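Local coordinates for ketosynthase (Streptomyces sp. MSC090213JE08, PDB 6KXD), which probably condenses a fatty acyl-ACP with malonyl-ACP to give a 3-oxoacyl-ACP, as the ketosynthase of a highly reducing type II polyketide synthase, at residues 216-228 against 361-375. Numbering follows the deposited sequence.
Sequences PDVVRPFDKDRQG and TINHRETDPDCPLDV
Two like-charged guanidinium groups lie flat on each other, Arg220 against Arg365, centres 3.6 Å apart and planes at 13°. Asp223 OD1, at the edge of the Arg365 group, and Asp225 OD2, well out of its plane, make long salt bridges to NH1 that probably offset the repulsion. Val218 CG2 covers the other face of the Arg220 group, whose NH1 donates in its own plane to Asn363 O (3.2 Å). Asn363 answers with ND2 to Val219 O at 2.7 Å. Asp223 CG stands anti to the backbone N (chi1 -170°), which puts OD2 where it accepts from both Arg365 N (2.8 Å) and Glu366 N, while OD1 closes an Asx turn with Asp225 N. Both segments are irregular loops of the thiolase-like ketosynthase fold, joined by a single beta bridge, Asp223 with Thr367: Asp368 N donates to Phe222 O (2.7 Å) and Lys224 N to Glu366 O (2.9 Å). A water ties Pro221 O, Ile362 O and His364 ND1 together. The buried Phe222 ring takes Leu373 CD1 over one face, 4.3 Å from its centroid. Arg226 NH1 bridges Asp368 OD2 at 2.7 Å and also donates to Asp223 O; Arg226 NE and NH2 donate to Thr305 O and Lys306 O.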
loop_
_atom_site.group_PDB
_atom_site.type_symbol
_atom_site.label_atom_id
_atom_site.label_comp_id
_atom_site.label_asym_id
_atom_site.label_seq_id
_atom_site.Cartn_x
_atom_site.Cartn_y
_atom_site.Cartn_z
ATOM N N PRO A 216 28.262 -9.541 -0.157
ATOM C CA PRO A 216 28.783 -10.895 -0.044
ATOM C C PRO A 216 29.113 -11.277 1.413
ATOM O O PRO A 216 29.344 -12.450 1.678
ATOM C CB PRO A 216 30.029 -10.910 -0.953
ATOM C CG PRO A 216 30.330 -9.455 -1.285
ATOM C CD PRO A 216 29.293 -8.586 -0.599
ATOM N N ASP A 217 29.139 -10.313 2.339
ATOM C CA ASP A 217 29.341 -10.620 3.761
ATOM C C ASP A 217 28.314 -9.876 4.614
ATOM O O ASP A 217 27.318 -10.467 4.971
ATOM C CB ASP A 217 30.769 -10.336 4.245
ATOM C CG ASP A 217 31.418 -9.124 3.607
ATOM O OD1 ASP A 217 30.741 -8.075 3.486
ATOM O OD2 ASP A 217 32.613 -9.226 3.266
ATOM N N VAL A 218 28.599 -8.612 4.949
ATOM C CA VAL A 218 27.826 -7.830 5.875
ATOM C C VAL A 218 27.443 -6.472 5.252
ATOM O O VAL A 218 28.062 -5.944 4.285
ATOM C CB VAL A 218 28.591 -7.653 7.199
ATOM C CG1 VAL A 218 28.867 -9.011 7.864
ATOM C CG2 VAL A 218 29.888 -6.868 7.005
ATOM N N VAL A 219 26.392 -5.903 5.845
ATOM C CA VAL A 219 25.827 -4.643 5.456
ATOM C C VAL A 219 26.611 -3.547 6.167
ATOM O O VAL A 219 26.667 -3.519 7.414
ATOM C CB VAL A 219 24.328 -4.545 5.809
ATOM C CG1 VAL A 219 23.714 -3.298 5.191
ATOM C CG2 VAL A 219 23.573 -5.799 5.405
ATOM N N ARG A 220 27.195 -2.646 5.365
ATOM C CA ARG A 220 28.016 -1.570 5.854
ATOM C C ARG A 220 27.509 -0.224 5.364
ATOM O O ARG A 220 28.130 0.379 4.488
ATOM C CB ARG A 220 29.466 -1.748 5.367
ATOM C CG ARG A 220 30.085 -3.107 5.631
ATOM C CD ARG A 220 31.594 -3.041 5.367
ATOM N NE ARG A 220 32.168 -4.366 5.279
ATOM C CZ ARG A 220 32.634 -5.052 6.327
ATOM N NH1 ARG A 220 32.380 -4.650 7.563
ATOM N NH2 ARG A 220 33.353 -6.136 6.130
ATOM N N PRO A 221 26.362 0.281 5.868
ATOM C CA PRO A 221 25.848 1.574 5.443
ATOM C C PRO A 221 26.817 2.728 5.711
ATOM O O PRO A 221 27.301 2.932 6.837
ATOM C CB PRO A 221 24.538 1.734 6.232
ATOM C CG PRO A 221 24.122 0.306 6.465
ATOM C CD PRO A 221 25.441 -0.367 6.812
ATOM N N PHE A 222 27.031 3.481 4.634
ATOM C CA PHE A 222 27.834 4.693 4.590
ATOM C C PHE A 222 29.330 4.343 4.632
ATOM O O PHE A 222 30.157 5.237 4.676
ATOM C CB PHE A 222 27.458 5.671 5.701
ATOM C CG PHE A 222 26.012 6.100 5.644
ATOM C CD1 PHE A 222 25.548 6.857 4.578
ATOM C CD2 PHE A 222 25.108 5.709 6.623
ATOM C CE1 PHE A 222 24.216 7.234 4.492
ATOM C CE2 PHE A 222 23.778 6.097 6.539
ATOM C CZ PHE A 222 23.339 6.856 5.477
ATOM N N ASP A 223 29.655 3.057 4.563
ATOM C CA ASP A 223 31.041 2.630 4.536
ATOM C C ASP A 223 31.567 2.833 3.116
ATOM O O ASP A 223 30.824 2.646 2.174
ATOM C CB ASP A 223 31.165 1.173 4.955
ATOM C CG ASP A 223 32.596 0.716 5.185
ATOM O OD1 ASP A 223 33.277 0.432 4.179
ATOM O OD2 ASP A 223 32.995 0.659 6.374
ATOM N N LYS A 224 32.859 3.170 3.014
ATOM C CA LYS A 224 33.542 3.410 1.774
ATOM C C LYS A 224 33.520 2.150 0.900
ATOM O O LYS A 224 33.441 2.273 -0.325
ATOM C CB LYS A 224 34.963 3.918 2.064
ATOM C CG LYS A 224 35.746 4.434 0.864
ATOM C CD LYS A 224 37.205 4.779 1.180
ATOM C CE LYS A 224 37.919 5.492 0.046
ATOM N NZ LYS A 224 38.587 4.529 -0.862
ATOM N N ASP A 225 33.545 0.944 1.491
ATOM C CA ASP A 225 33.561 -0.296 0.673
ATOM C C ASP A 225 32.278 -1.112 0.886
ATOM O O ASP A 225 32.267 -2.307 0.590
ATOM C CB ASP A 225 34.810 -1.151 0.923
ATOM C CG ASP A 225 36.078 -0.312 0.980
ATOM O OD1 ASP A 225 36.490 0.207 -0.089
ATOM O OD2 ASP A 225 36.610 -0.135 2.102
ATOM N N ARG A 226 31.184 -0.431 1.252
ATOM C CA ARG A 226 29.835 -1.055 1.292
ATOM C C ARG A 226 29.571 -1.752 -0.050
ATOM O O ARG A 226 30.018 -1.309 -1.125
ATOM C CB ARG A 226 28.796 0.015 1.645
ATOM C CG ARG A 226 28.562 1.043 0.549
ATOM C CD ARG A 226 27.620 2.143 0.977
ATOM N NE ARG A 226 27.473 3.125 -0.081
ATOM C CZ ARG A 226 28.254 4.191 -0.260
ATOM N NH1 ARG A 226 29.383 4.337 0.409
ATOM N NH2 ARG A 226 27.897 5.118 -1.119
ATOM N N GLN A 227 28.930 -2.920 0.020
ATOM C CA GLN A 227 28.743 -3.821 -1.095
ATOM C C GLN A 227 27.270 -4.237 -1.216
ATOM O O GLN A 227 26.953 -5.091 -2.020
ATOM C CB GLN A 227 29.638 -5.049 -0.894
ATOM C CG GLN A 227 31.123 -4.771 -1.084
ATOM C CD GLN A 227 31.372 -4.039 -2.376
ATOM O OE1 GLN A 227 31.992 -2.977 -2.404
ATOM N NE2 GLN A 227 30.852 -4.588 -3.460
ATOM N N GLY A 228 26.418 -3.664 -0.369
ATOM C CA GLY A 228 25.007 -3.814 -0.519
ATOM C C GLY A 228 24.337 -4.304 0.742
ATOM O O GLY A 228 24.783 -4.088 1.848
ATOM N N THR A 361 25.299 2.520 13.508
ATOM C CA THR A 361 25.604 1.948 12.221
ATOM C C THR A 361 26.777 0.978 12.409
ATOM O O THR A 361 27.929 1.423 12.581
ATOM C CB THR A 361 25.941 3.033 11.192
ATOM O OG1 THR A 361 24.986 4.083 11.308
ATOM C CG2 THR A 361 26.016 2.479 9.786
ATOM N N ILE A 362 26.483 -0.325 12.373
ATOM C CA ILE A 362 27.439 -1.373 12.672
ATOM C C ILE A 362 28.142 -1.793 11.376
ATOM O O ILE A 362 27.869 -1.252 10.319
ATOM C CB ILE A 362 26.745 -2.549 13.393
ATOM C CG1 ILE A 362 25.910 -3.434 12.453
ATOM C CG2 ILE A 362 25.938 -2.016 14.553
ATOM C CD1 ILE A 362 25.472 -4.775 13.058
ATOM N N ASN A 363 29.096 -2.722 11.501
ATOM C CA ASN A 363 29.970 -3.162 10.423
ATOM C C ASN A 363 30.668 -1.954 9.767
ATOM O O ASN A 363 30.988 -1.988 8.576
ATOM C CB ASN A 363 29.212 -4.003 9.388
ATOM C CG ASN A 363 28.322 -5.066 10.000
ATOM O OD1 ASN A 363 28.721 -5.717 10.955
ATOM N ND2 ASN A 363 27.118 -5.240 9.470
ATOM N N HIS A 364 30.886 -0.884 10.534
ATOM C CA HIS A 364 31.458 0.344 10.006
ATOM C C HIS A 364 32.981 0.336 10.185
ATOM O O HIS A 364 33.478 0.450 11.335
ATOM C CB HIS A 364 30.846 1.579 10.662
ATOM C CG HIS A 364 31.033 2.817 9.837
ATOM N ND1 HIS A 364 30.418 2.970 8.607
ATOM C CD2 HIS A 364 31.759 3.941 10.036
ATOM C CE1 HIS A 364 30.746 4.142 8.102
ATOM N NE2 HIS A 364 31.552 4.763 8.958
ATOM N N ARG A 365 33.684 0.206 9.055
ATOM C CA ARG A 365 35.168 0.264 9.004
ATOM C C ARG A 365 35.607 1.713 8.790
ATOM O O ARG A 365 36.353 2.242 9.571
ATOM C CB ARG A 365 35.711 -0.628 7.891
ATOM C CG ARG A 365 35.652 -2.107 8.226
ATOM C CD ARG A 365 35.036 -2.921 7.114
ATOM N NE ARG A 365 35.955 -3.516 6.150
ATOM C CZ ARG A 365 35.685 -3.661 4.856
ATOM N NH1 ARG A 365 34.917 -2.782 4.230
ATOM N NH2 ARG A 365 36.150 -4.712 4.202
ATOM N N GLU A 366 35.067 2.353 7.752
ATOM C CA GLU A 366 35.533 3.648 7.302
ATOM C C GLU A 366 34.407 4.386 6.568
ATOM O O GLU A 366 33.871 3.847 5.606
ATOM C CB GLU A 366 36.695 3.384 6.351
ATOM C CG GLU A 366 37.348 4.646 5.834
ATOM C CD GLU A 366 38.364 4.398 4.728
ATOM O OE1 GLU A 366 38.563 3.218 4.314
ATOM O OE2 GLU A 366 38.945 5.387 4.273
ATOM N N THR A 367 34.099 5.611 7.000
ATOM C CA THR A 367 33.027 6.409 6.439
ATOM C C THR A 367 33.421 6.756 5.001
ATOM O O THR A 367 34.568 7.129 4.722
ATOM C CB THR A 367 32.713 7.618 7.333
ATOM O OG1 THR A 367 32.400 7.146 8.644
ATOM C CG2 THR A 367 31.531 8.436 6.858
ATOM N N ASP A 368 32.502 6.530 4.060
ATOM C CA ASP A 368 32.700 7.001 2.699
ATOM C C ASP A 368 32.982 8.497 2.791
ATOM O O ASP A 368 32.268 9.236 3.496
ATOM C CB ASP A 368 31.485 6.655 1.826
ATOM C CG ASP A 368 31.672 6.919 0.339
ATOM O OD1 ASP A 368 32.252 7.990 -0.018
ATOM O OD2 ASP A 368 31.263 6.046 -0.451
ATOM N N PRO A 369 34.060 9.018 2.137
ATOM C CA PRO A 369 34.358 10.454 2.199
ATOM C C PRO A 369 33.225 11.309 1.586
ATOM O O PRO A 369 33.033 12.462 1.972
ATOM C CB PRO A 369 35.693 10.608 1.445
ATOM C CG PRO A 369 35.859 9.339 0.618
ATOM C CD PRO A 369 35.002 8.272 1.286
ATOM N N ASP A 370 32.461 10.721 0.652
ATOM C CA ASP A 370 31.264 11.365 0.057
ATOM C C ASP A 370 30.030 11.232 0.965
ATOM O O ASP A 370 29.017 11.871 0.693
ATOM C CB ASP A 370 30.938 10.805 -1.331
ATOM C CG ASP A 370 31.932 11.216 -2.389
ATOM O OD1 ASP A 370 32.524 12.305 -2.249
ATOM O OD2 ASP A 370 32.135 10.432 -3.318
ATOM N N CYS A 371 30.107 10.458 2.052
ATOM C CA CYS A 371 29.085 10.549 3.089
ATOM C C CYS A 371 29.628 11.212 4.359
ATOM O O CYS A 371 29.804 10.550 5.376
ATOM C CB CYS A 371 28.473 9.178 3.354
ATOM S SG CYS A 371 28.075 8.318 1.811
ATOM N N PRO A 372 29.830 12.554 4.379
ATOM C CA PRO A 372 30.496 13.222 5.498
ATOM C C PRO A 372 29.589 13.289 6.730
ATOM O O PRO A 372 29.204 14.341 7.157
ATOM C CB PRO A 372 30.760 14.639 4.950
ATOM C CG PRO A 372 29.599 14.864 3.991
ATOM C CD PRO A 372 29.417 13.513 3.333
ATOM N N LEU A 373 29.196 12.127 7.240
ATOM C CA LEU A 373 28.254 12.075 8.338
ATOM C C LEU A 373 28.885 11.382 9.535
ATOM O O LEU A 373 29.673 10.462 9.363
ATOM C CB LEU A 373 27.052 11.227 7.922
ATOM C CG LEU A 373 26.297 11.739 6.703
ATOM C CD1 LEU A 373 25.367 10.647 6.225
ATOM C CD2 LEU A 373 25.573 13.028 7.080
ATOM N N ASP A 374 28.424 11.775 10.720
ATOM C CA ASP A 374 28.662 10.966 11.892
ATOM C C ASP A 374 27.577 9.889 11.926
ATOM O O ASP A 374 26.415 10.193 12.279
ATOM C CB ASP A 374 28.673 11.811 13.161
ATOM C CG ASP A 374 28.835 10.966 14.421
ATOM O OD1 ASP A 374 29.073 9.733 14.287
ATOM O OD2 ASP A 374 28.719 11.537 15.518
ATOM N N VAL A 375 27.967 8.654 11.596
ATOM C CA VAL A 375 27.048 7.539 11.495
ATOM C C VAL A 375 26.925 6.788 12.835
ATOM O O VAL A 375 26.396 5.683 12.883
ATOM C CB VAL A 375 27.468 6.611 10.347
ATOM C CG1 VAL A 375 27.502 7.383 9.037
ATOM C CG2 VAL A 375 28.805 5.919 10.606
HETATM O O HOH W 1 28.715 0.696 8.163
#